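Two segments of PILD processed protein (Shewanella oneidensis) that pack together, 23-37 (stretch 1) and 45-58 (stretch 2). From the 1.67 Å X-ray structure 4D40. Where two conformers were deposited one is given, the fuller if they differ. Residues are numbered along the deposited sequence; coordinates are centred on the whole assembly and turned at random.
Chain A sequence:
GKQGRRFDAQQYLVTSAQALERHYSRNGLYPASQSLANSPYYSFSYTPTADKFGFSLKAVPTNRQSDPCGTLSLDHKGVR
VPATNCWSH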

ATOM      1  N   HIS A  23       6.355  12.958   5.512  1.00 22.33           N
ATOM      2  CA  HIS A  23       5.683  13.380   6.732  1.00 22.26           C
ATOM      3  C   HIS A  23       6.506  12.972   7.946  1.00 22.06           C
ATOM      4  O   HIS A  23       6.709  13.766   8.862  1.00 25.03           O
ATOM      5  CB  HIS A  23       4.285  12.774   6.822  1.00 23.94           C
ATOM      6  CG  HIS A  23       3.480  13.309   7.964  1.00 28.07           C
ATOM      7  ND1 HIS A  23       3.591  12.819   9.246  1.00 32.50           N
ATOM      8  CD2 HIS A  23       2.559  14.301   8.019  1.00 34.70           C
ATOM      9  CE1 HIS A  23       2.766  13.478  10.041  1.00 31.86           C
ATOM     10  NE2 HIS A  23       2.133  14.386   9.322  1.00 40.52           N
ATOM     11  N   TYR A  24       6.986  11.730   7.930  1.00 22.96           N
ATOM     12  CA  TYR A  24       7.795  11.195   9.019  1.00 21.79           C
ATOM     13  C   TYR A  24       9.055  12.032   9.218  1.00 23.78           C
ATOM     14  O   TYR A  24       9.470  12.293  10.354  1.00 24.45           O
ATOM     15  CB  TYR A  24       8.164   9.732   8.744  1.00 21.73           C
ATOM     16  CG  TYR A  24       8.801   9.017   9.919  1.00 20.66           C
ATOM     17  CD1 TYR A  24      10.165   9.115  10.169  1.00 23.73           C
ATOM     18  CD2 TYR A  24       8.035   8.242  10.773  1.00 24.38           C
ATOM     19  CE1 TYR A  24      10.744   8.459  11.248  1.00 22.60           C
ATOM     20  CE2 TYR A  24       8.604   7.586  11.849  1.00 25.99           C
ATOM     21  CZ  TYR A  24       9.952   7.692  12.079  1.00 23.41           C
ATOM     22  OH  TYR A  24      10.513   7.032  13.154  1.00 23.75           O
ATOM     23  N   SER A  25       9.660  12.470   8.119  1.00 23.66           N
ATOM     24  CA  SER A  25      10.914  13.209   8.195  1.00 24.75           C
ATOM     25  C   SER A  25      10.735  14.581   8.846  1.00 27.11           C
ATOM     26  O   SER A  25      11.636  15.068   9.526  1.00 29.01           O
ATOM     27  CB  SER A  25      11.529  13.370   6.800  1.00 29.65           C
ATOM     28  OG  SER A  25      11.835  12.109   6.225  1.00 29.58           O
ATOM     29  N   ARG A  26       9.577  15.201   8.637  1.00 31.96           N
ATOM     30  CA  ARG A  26       9.298  16.510   9.226  1.00 39.95           C
ATOM     31  C   ARG A  26       8.861  16.403  10.687  1.00 31.82           C
ATOM     32  O   ARG A  26       9.187  17.264  11.504  1.00 38.95           O
ATOM     33  CB  ARG A  26       8.210  17.244   8.435  1.00 62.05           C
ATOM     34  CG  ARG A  26       8.578  17.591   7.000  1.00100.94           C
ATOM     35  CD  ARG A  26       7.500  18.455   6.349  1.00137.39           C
ATOM     36  NE  ARG A  26       6.209  17.770   6.259  1.00151.62           N
ATOM     37  CZ  ARG A  26       5.742  17.161   5.170  1.00146.62           C
ATOM     38  NH1 ARG A  26       6.446  17.137   4.045  1.00165.86           N
ATOM     39  NH2 ARG A  26       4.553  16.573   5.204  1.00119.89           N
ATOM     40  N   ASN A  27       8.132  15.338  11.009  1.00 27.72           N
ATOM     41  CA  ASN A  27       7.410  15.258  12.279  1.00 33.75           C
ATOM     42  C   ASN A  27       7.950  14.225  13.262  1.00 29.66           C
ATOM     43  O   ASN A  27       7.697  14.323  14.463  1.00 31.36           O
ATOM     44  CB  ASN A  27       5.938  14.956  12.003  1.00 29.27           C
ATOM     45  CG  ASN A  27       5.260  16.049  11.206  1.00 28.22           C
ATOM     46  OD1 ASN A  27       4.918  15.862  10.033  1.00 39.68           O
ATOM     47  ND2 ASN A  27       5.056  17.194  11.835  1.00 35.95           N
ATOM     48  N   GLY A  28       8.678  13.236  12.757  1.00 25.63           N
ATOM     49  CA  GLY A  28       9.238  12.194  13.601  1.00 23.72           C
ATOM     50  C   GLY A  28       8.277  11.055  13.867  1.00 30.01           C
ATOM     51  O   GLY A  28       8.608  10.124  14.604  1.00 24.24           O
ATOM     52  N   LEU A  29       7.099  11.141  13.251  1.00 23.01           N
ATOM     53  CA  LEU A  29       6.019  10.173  13.419  1.00 21.02           C
ATOM     54  C   LEU A  29       5.236  10.060  12.118  1.00 26.69           C
ATOM     55  O   LEU A  29       5.252  10.976  11.304  1.00 26.35           O
ATOM     56  CB  LEU A  29       5.072  10.593  14.542  1.00 24.92           C
ATOM     57  CG  LEU A  29       5.562  10.530  15.985  1.00 27.52           C
ATOM     58  CD1 LEU A  29       4.516  11.145  16.895  1.00 37.79           C
ATOM     59  CD2 LEU A  29       5.868   9.097  16.399  1.00 32.40           C
ATOM     60  N   TYR A  30       4.541   8.946  11.922  1.00 23.45           N
ATOM     61  CA  TYR A  30       3.627   8.835  10.786  1.00 20.31           C
ATOM     62  C   TYR A  30       2.309   9.517  11.131  1.00 23.06           C
ATOM     63  O   TYR A  30       1.982   9.672  12.305  1.00 23.83           O
ATOM     64  CB  TYR A  30       3.412   7.370  10.403  1.00 20.13           C
ATOM     65  CG  TYR A  30       4.651   6.735   9.830  1.00 18.18           C
ATOM     66  CD1 TYR A  30       5.150   7.137   8.594  1.00 16.87           C
ATOM     67  CD2 TYR A  30       5.333   5.744  10.524  1.00 19.26           C
ATOM     68  CE1 TYR A  30       6.290   6.562   8.063  1.00 19.74           C
ATOM     69  CE2 TYR A  30       6.476   5.166   9.999  1.00 19.91           C
ATOM     70  CZ  TYR A  30       6.952   5.583   8.774  1.00 19.02           C
ATOM     71  OH  TYR A  30       8.088   5.004   8.256  1.00 20.43           O
ATOM     72  N   PRO A  31       1.548   9.940  10.106  1.00 20.39           N
ATOM     73  CA  PRO A  31       0.293  10.666  10.335  1.00 22.65           C
ATOM     74  C   PRO A  31      -0.862   9.782  10.784  1.00 20.13           C
ATOM     75  O   PRO A  31      -0.840   8.574  10.567  1.00 25.92           O
ATOM     76  CB  PRO A  31      -0.013  11.271   8.964  1.00 21.62           C
ATOM     77  CG  PRO A  31       0.640  10.347   8.000  1.00 20.92           C
ATOM     78  CD  PRO A  31       1.901   9.897   8.677  1.00 23.38           C
ATOM     79  N   ALA A  32      -1.870  10.407  11.380  1.00 22.48           N
ATOM     80  CA  ALA A  32      -3.048   9.693  11.853  1.00 24.49           C
ATOM     81  C   ALA A  32      -3.844   9.097  10.696  1.00 29.70           C
ATOM     82  O   ALA A  32      -4.520   8.080  10.863  1.00 28.72           O
ATOM     83  CB  ALA A  32      -3.927  10.617  12.667  1.00 28.66           C
ATOM     84  N   SER A  33      -3.774   9.741   9.532  1.00 23.88           N
ATOM     85  CA  SER A  33      -4.519   9.299   8.353  1.00 24.28           C
ATOM     86  C   SER A  33      -3.837   9.705   7.055  1.00 27.13           C
ATOM     87  O   SER A  33      -2.955  10.557   7.049  1.00 27.68           O
ATOM     88  CB  SER A  33      -5.940   9.871   8.372  1.00 34.70           C
ATOM     89  OG  SER A  33      -5.926  11.288   8.295  1.00 35.25           O
ATOM     90  N   GLN A  34      -4.265   9.091   5.957  1.00 21.68           N
ATOM     91  CA  GLN A  34      -3.770   9.428   4.628  1.00 20.83           C
ATOM     92  C   GLN A  34      -4.917   9.234   3.650  1.00 28.10           C
ATOM     93  O   GLN A  34      -5.576   8.194   3.669  1.00 29.05           O
ATOM     94  CB  GLN A  34      -2.571   8.561   4.230  1.00 28.02           C
ATOM     95  CG  GLN A  34      -1.952   8.934   2.878  1.00 32.93           C
ATOM     96  CD  GLN A  34      -0.769   8.048   2.495  1.00 35.02           C
ATOM     97  OE1 GLN A  34      -0.729   6.865   2.837  1.00 35.74           O
ATOM     98  NE2 GLN A  34       0.201   8.622   1.780  1.00 27.36           N
ATOM     99  N   SER A  35      -5.166  10.238   2.816  1.00 29.37           N
ATOM    100  CA  SER A  35      -6.210  10.146   1.806  0.52 30.34           C
ATOM    101  C   SER A  35      -5.723   9.307   0.632  1.00 32.86           C
ATOM    102  O   SER A  35      -4.680   9.593   0.039  1.00 33.96           O
ATOM    103  CB  SER A  35      -6.624  11.541   1.334  0.52 35.54           C
ATOM    104  OG  SER A  35      -7.712  11.466   0.431  0.52 38.56           O
ATOM    105  N   LEU A  36      -6.479   8.266   0.305  1.00 24.77           N
ATOM    106  CA  LEU A  36      -6.113   7.358  -0.771  1.00 21.48           C
ATOM    107  C   LEU A  36      -7.284   7.217  -1.721  1.00 25.85           C
ATOM    108  O   LEU A  36      -8.437   7.268  -1.302  1.00 29.07           O
ATOM    109  CB  LEU A  36      -5.711   5.992  -0.220  1.00 20.31           C
ATOM    110  CG  LEU A  36      -4.518   5.974   0.737  1.00 23.13           C
ATOM    111  CD1 LEU A  36      -4.436   4.628   1.431  1.00 25.82           C
ATOM    112  CD2 LEU A  36      -3.239   6.273  -0.020  1.00 22.67           C
ATOM    113  N   ALA A  37      -6.975   7.048  -3.002  1.00 28.24           N
ATOM    114  CA  ALA A  37      -8.001   6.954  -4.039  1.00 32.11           C
ATOM    115  C   ALA A  37      -8.229   5.511  -4.453  1.00 30.85           C
ATOM    116  O   ALA A  37      -7.312   4.852  -4.932  1.00 39.13           O
ATOM    117  CB  ALA A  37      -7.603   7.781  -5.240  1.00 34.67           C
ATOM    118  N   SER A  45      -5.994   1.184   1.772  1.00 21.05           N
ATOM    119  CA  SER A  45      -6.113   1.607   3.157  1.00 20.48           C
ATOM    120  C   SER A  45      -4.747   1.906   3.758  1.00 22.45           C
ATOM    121  O   SER A  45      -3.741   1.333   3.348  1.00 19.15           O
ATOM    122  CB  SER A  45      -6.823   0.533   3.993  1.00 24.05           C
ATOM    123  OG  SER A  45      -6.075  -0.678   4.029  1.00 26.33           O
ATOM    124  N   TYR A  46      -4.746   2.827   4.715  1.00 19.55           N
ATOM    125  CA  TYR A  46      -3.572   3.184   5.502  1.00 18.77           C
ATOM    126  C   TYR A  46      -3.892   2.969   6.971  1.00 21.04           C
ATOM    127  O   TYR A  46      -4.869   3.531   7.480  1.00 21.54           O
ATOM    128  CB  TYR A  46      -3.183   4.638   5.253  1.00 20.56           C
ATOM    129  CG  TYR A  46      -2.229   5.223   6.269  1.00 19.82           C
ATOM    130  CD1 TYR A  46      -0.900   4.856   6.273  1.00 17.35           C
ATOM    131  CD2 TYR A  46      -2.653   6.167   7.202  1.00 20.02           C
ATOM    132  CE1 TYR A  46      -0.006   5.398   7.189  1.00 18.68           C
ATOM    133  CE2 TYR A  46      -1.759   6.725   8.123  1.00 20.43           C
ATOM    134  CZ  TYR A  46      -0.437   6.324   8.101  1.00 17.97           C
ATOM    135  OH  TYR A  46       0.469   6.854   8.999  1.00 21.59           O
ATOM    136  N   THR A  47      -3.081   2.152   7.638  1.00 18.72           N
ATOM    137  CA  THR A  47      -3.254   1.848   9.060  1.00 19.28           C
ATOM    138  C   THR A  47      -1.963   2.125   9.816  1.00 24.29           C
ATOM    139  O   THR A  47      -1.032   1.320   9.768  1.00 20.36           O
ATOM    140  CB  THR A  47      -3.658   0.377   9.281  1.00 18.91           C
ATOM    141  OG1 THR A  47      -4.822   0.082   8.500  1.00 22.80           O
ATOM    142  CG2 THR A  47      -3.974   0.109  10.739  1.00 22.85           C
ATOM    143  N   PRO A  48      -1.901   3.268  10.514  1.00 20.85           N
ATOM    144  CA  PRO A  48      -0.733   3.509  11.360  1.00 20.14           C
ATOM    145  C   PRO A  48      -0.768   2.643  12.602  1.00 23.63           C
ATOM    146  O   PRO A  48      -1.833   2.183  13.014  1.00 25.55           O
ATOM    147  CB  PRO A  48      -0.861   4.987  11.723  1.00 24.89           C
ATOM    148  CG  PRO A  48      -2.325   5.240  11.712  1.00 26.40           C
ATOM    149  CD  PRO A  48      -2.897   4.352  10.634  1.00 23.19           C
ATOM    150  N   THR A  49       0.392   2.412  13.195  1.00 23.19           N
ATOM    151  CA  THR A  49       0.434   1.765  14.487  1.00 24.27           C
ATOM    152  C   THR A  49      -0.036   2.752  15.541  1.00 25.47           C
ATOM    153  O   THR A  49      -0.053   3.959  15.310  1.00 25.01           O
ATOM    154  CB  THR A  49       1.835   1.265  14.824  1.00 25.94           C
ATOM    155  OG1 THR A  49       2.745   2.371  14.826  1.00 26.78           O
ATOM    156  CG2 THR A  49       2.281   0.248  13.800  1.00 27.19           C
ATOM    157  N   ALA A  50      -0.425   2.232  16.699  1.00 28.34           N
ATOM    158  CA  ALA A  50      -0.898   3.074  17.782  1.00 31.86           C
ATOM    159  C   ALA A  50       0.147   4.118  18.187  1.00 40.57           C
ATOM    160  O   ALA A  50      -0.208   5.258  18.500  1.00 36.46           O
ATOM    161  CB  ALA A  50      -1.290   2.214  18.977  1.00 42.83           C
ATOM    162  N   ASP A  51       1.428   3.750  18.163  1.00 34.53           N
ATOM    163  CA  ASP A  51       2.475   4.691  18.563  1.00 32.82           C
ATOM    164  C   ASP A  51       3.004   5.517  17.384  1.00 29.35           C
ATOM    165  O   ASP A  51       3.899   6.352  17.564  1.00 29.41           O
ATOM    166  CB  ASP A  51       3.632   3.961  19.279  1.00 33.98           C
ATOM    167  CG  ASP A  51       4.446   3.033  18.366  1.00 30.35           C
ATOM    168  OD1 ASP A  51       4.226   2.980  17.140  1.00 28.04           O
ATOM    169  OD2 ASP A  51       5.355   2.358  18.908  1.00 33.96           O
ATOM    170  N   LYS A  52       2.440   5.283  16.197  1.00 26.64           N
ATOM    171  CA  LYS A  52       2.716   6.080  15.001  1.00 26.05           C
ATOM    172  C   LYS A  52       4.160   5.944  14.501  1.00 25.55           C
ATOM    173  O   LYS A  52       4.610   6.749  13.685  1.00 25.73           O
ATOM    174  CB  LYS A  52       2.402   7.561  15.258  1.00 31.30           C
ATOM    175  CG  LYS A  52       0.980   7.845  15.760  1.00 41.77           C
ATOM    176  CD  LYS A  52      -0.056   7.711  14.660  1.00 47.90           C
ATOM    177  CE  LYS A  52      -1.478   7.727  15.220  1.00 60.62           C
ATOM    178  NZ  LYS A  52      -1.851   6.430  15.853  1.00 57.42           N
ATOM    179  N   PHE A  53       4.878   4.925  14.971  1.00 24.70           N
ATOM    180  CA  PHE A  53       6.223   4.645  14.462  1.00 24.81           C
ATOM    181  C   PHE A  53       6.232   3.615  13.329  1.00 23.38           C
ATOM    182  O   PHE A  53       7.282   3.364  12.724  1.00 23.79           O
ATOM    183  CB  PHE A  53       7.133   4.169  15.597  1.00 27.12           C
ATOM    184  CG  PHE A  53       7.622   5.280  16.484  1.00 28.84           C
ATOM    185  CD1 PHE A  53       8.469   6.256  15.988  1.00 29.00           C
ATOM    186  CD2 PHE A  53       7.244   5.342  17.817  1.00 30.68           C
ATOM    187  CE1 PHE A  53       8.927   7.280  16.807  1.00 30.88           C
ATOM    188  CE2 PHE A  53       7.696   6.364  18.638  1.00 33.02           C
ATOM    189  CZ  PHE A  53       8.544   7.329  18.134  1.00 32.59           C
ATOM    190  N   GLY A  54       5.070   3.032  13.041  1.00 23.67           N
ATOM    191  CA  GLY A  54       4.921   2.098  11.937  1.00 23.17           C
ATOM    192  C   GLY A  54       3.628   2.318  11.175  1.00 22.41           C
ATOM    193  O   GLY A  54       2.793   3.122  11.588  1.00 23.63           O
ATOM    194  N   PHE A  55       3.465   1.610  10.060  1.00 20.07           N
ATOM    195  CA  PHE A  55       2.199   1.607   9.332  1.00 19.38           C
ATOM    196  C   PHE A  55       2.075   0.399   8.421  1.00 24.33           C
ATOM    197  O   PHE A  55       3.053  -0.290   8.135  1.00 20.03           O
ATOM    198  CB  PHE A  55       2.038   2.882   8.489  1.00 18.96           C
ATOM    199  CG  PHE A  55       2.969   2.959   7.304  1.00 17.75           C
ATOM    200  CD1 PHE A  55       2.698   2.272   6.134  1.00 17.94           C
ATOM    201  CD2 PHE A  55       4.121   3.735   7.361  1.00 20.97           C
ATOM    202  CE1 PHE A  55       3.546   2.345   5.052  1.00 20.96           C
ATOM    203  CE2 PHE A  55       4.967   3.813   6.285  1.00 21.23           C
ATOM    204  CZ  PHE A  55       4.678   3.114   5.121  1.00 19.69           C
ATOM    205  N   SER A  56       0.854   0.176   7.947  1.00 19.45           N
ATOM    206  CA  SER A  56       0.591  -0.789   6.894  1.00 20.97           C
ATOM    207  C   SER A  56      -0.279  -0.144   5.831  1.00 20.79           C
ATOM    208  O   SER A  56      -1.358   0.370   6.135  1.00 21.57           O
ATOM    209  CB  SER A  56      -0.105  -2.029   7.443  1.00 20.05           C
ATOM    210  OG  SER A  56      -0.514  -2.875   6.379  1.00 21.01           O
ATOM    211  N   LEU A  57       0.208  -0.170   4.595  1.00 16.45           N
ATOM    212  CA  LEU A  57      -0.583   0.217   3.430  1.00 17.67           C
ATOM    213  C   LEU A  57      -1.077  -1.054   2.769  1.00 18.92           C
ATOM    214  O   LEU A  57      -0.293  -1.986   2.573  1.00 18.74           O
ATOM    215  CB  LEU A  57       0.248   1.036   2.439  1.00 19.14           C
ATOM    216  CG  LEU A  57       0.505   2.497   2.786  1.00 17.41           C
ATOM    217  CD1 LEU A  57       1.641   3.057   1.925  1.00 21.30           C
ATOM    218  CD2 LEU A  57      -0.766   3.310   2.594  1.00 19.64           C
ATOM    219  N   LYS A  58      -2.364  -1.115   2.426  1.00 18.07           N
ATOM    220  CA  LYS A  58      -2.880  -2.296   1.750  1.00 16.36           C
ATOM    221  C   LYS A  58      -3.673  -1.937   0.515  1.00 21.33           C
ATOM    222  O   LYS A  58      -4.306  -0.882   0.446  1.00 21.59           O
ATOM    223  CB  LYS A  58      -3.768  -3.129   2.673  1.00 20.88           C
ATOM    224  CG  LYS A  58      -3.052  -3.663   3.899  1.00 21.48           C
ATOM    225  CD  LYS A  58      -3.943  -4.614   4.673  1.00 27.58           C
ATOM    226  CE  LYS A  58      -3.142  -5.452   5.643  1.00 35.29           C
ATOM    227  NZ  LYS A  58      -2.606  -4.607   6.733  1.00 33.06           N
TER
HETATM  228  O   HOH W   1       9.832   4.285  12.501  1.00 28.99           O

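The segment from His23 to Ala37 leaves a helix and runs as an extended loop across a β-hairpin whose strands, 45-48 and 55-58, are joined through a type I turn from Thr49 to Lys52. The contact buries 734 Å², summed over both sides. In the last helical turn, Tyr24 meets the hairpin at the edge of its ring, with OH 3.6 Å from Phe53 CD1; a water bridges Tyr24 OH (2.9 Å) and the carbonyl Phe53 O (2.7 Å), to which it donates. Gly28, with positive phi, ends the helical conformation, and an ideal CB there would be jammed against the preceding carbonyl oxygen. Leu29 then places CD2 over one face of the Phe53 ring, 3.7 Å from its centroid and 16° off the normal, a well-centred CH-π contact. Its carbonyl oxygen turns back to the helix, accepting a hydrogen bond from His23 ND1 (3.2 Å to Leu29 O).

Tyr30 is buried and anchored by its backbone: Tyr30 N donates to Lys52 O at 2.8 Å and a nearly linear 173°. Its side chain points toward the hairpin, where the edge of Phe55 meets one ring face, with planes at 84° and centroids 4.8 Å apart. At the ring edge, Tyr30 CE2 lies 3.4 Å from Phe53 O.

Although the CA-to-CB bond of Pro31 points away, its carbonyl contributes the second direct hydrogen bond, accepting from Tyr46 OH (2.7 Å to Pro31 O). Beyond it, Ala32 O packs 3.7 Å from Pro48 CG. Gln34 points toward the hairpin and lays CB off-centre over the Tyr46 ring, 4.2 Å from the centroid. Its NE2 is satisfied elsewhere in the structure, whereas Gln34 OE1 is buried without a polar partner, 3.6 Å from Leu57 CD2. Leu36 closes the contact: its CD1 lies 3.6 Å from the backbone atom Ser45 C and packs against apolar side chains, 4.0 Å from Tyr46 CB and 4.1 Å from Leu57 CD2.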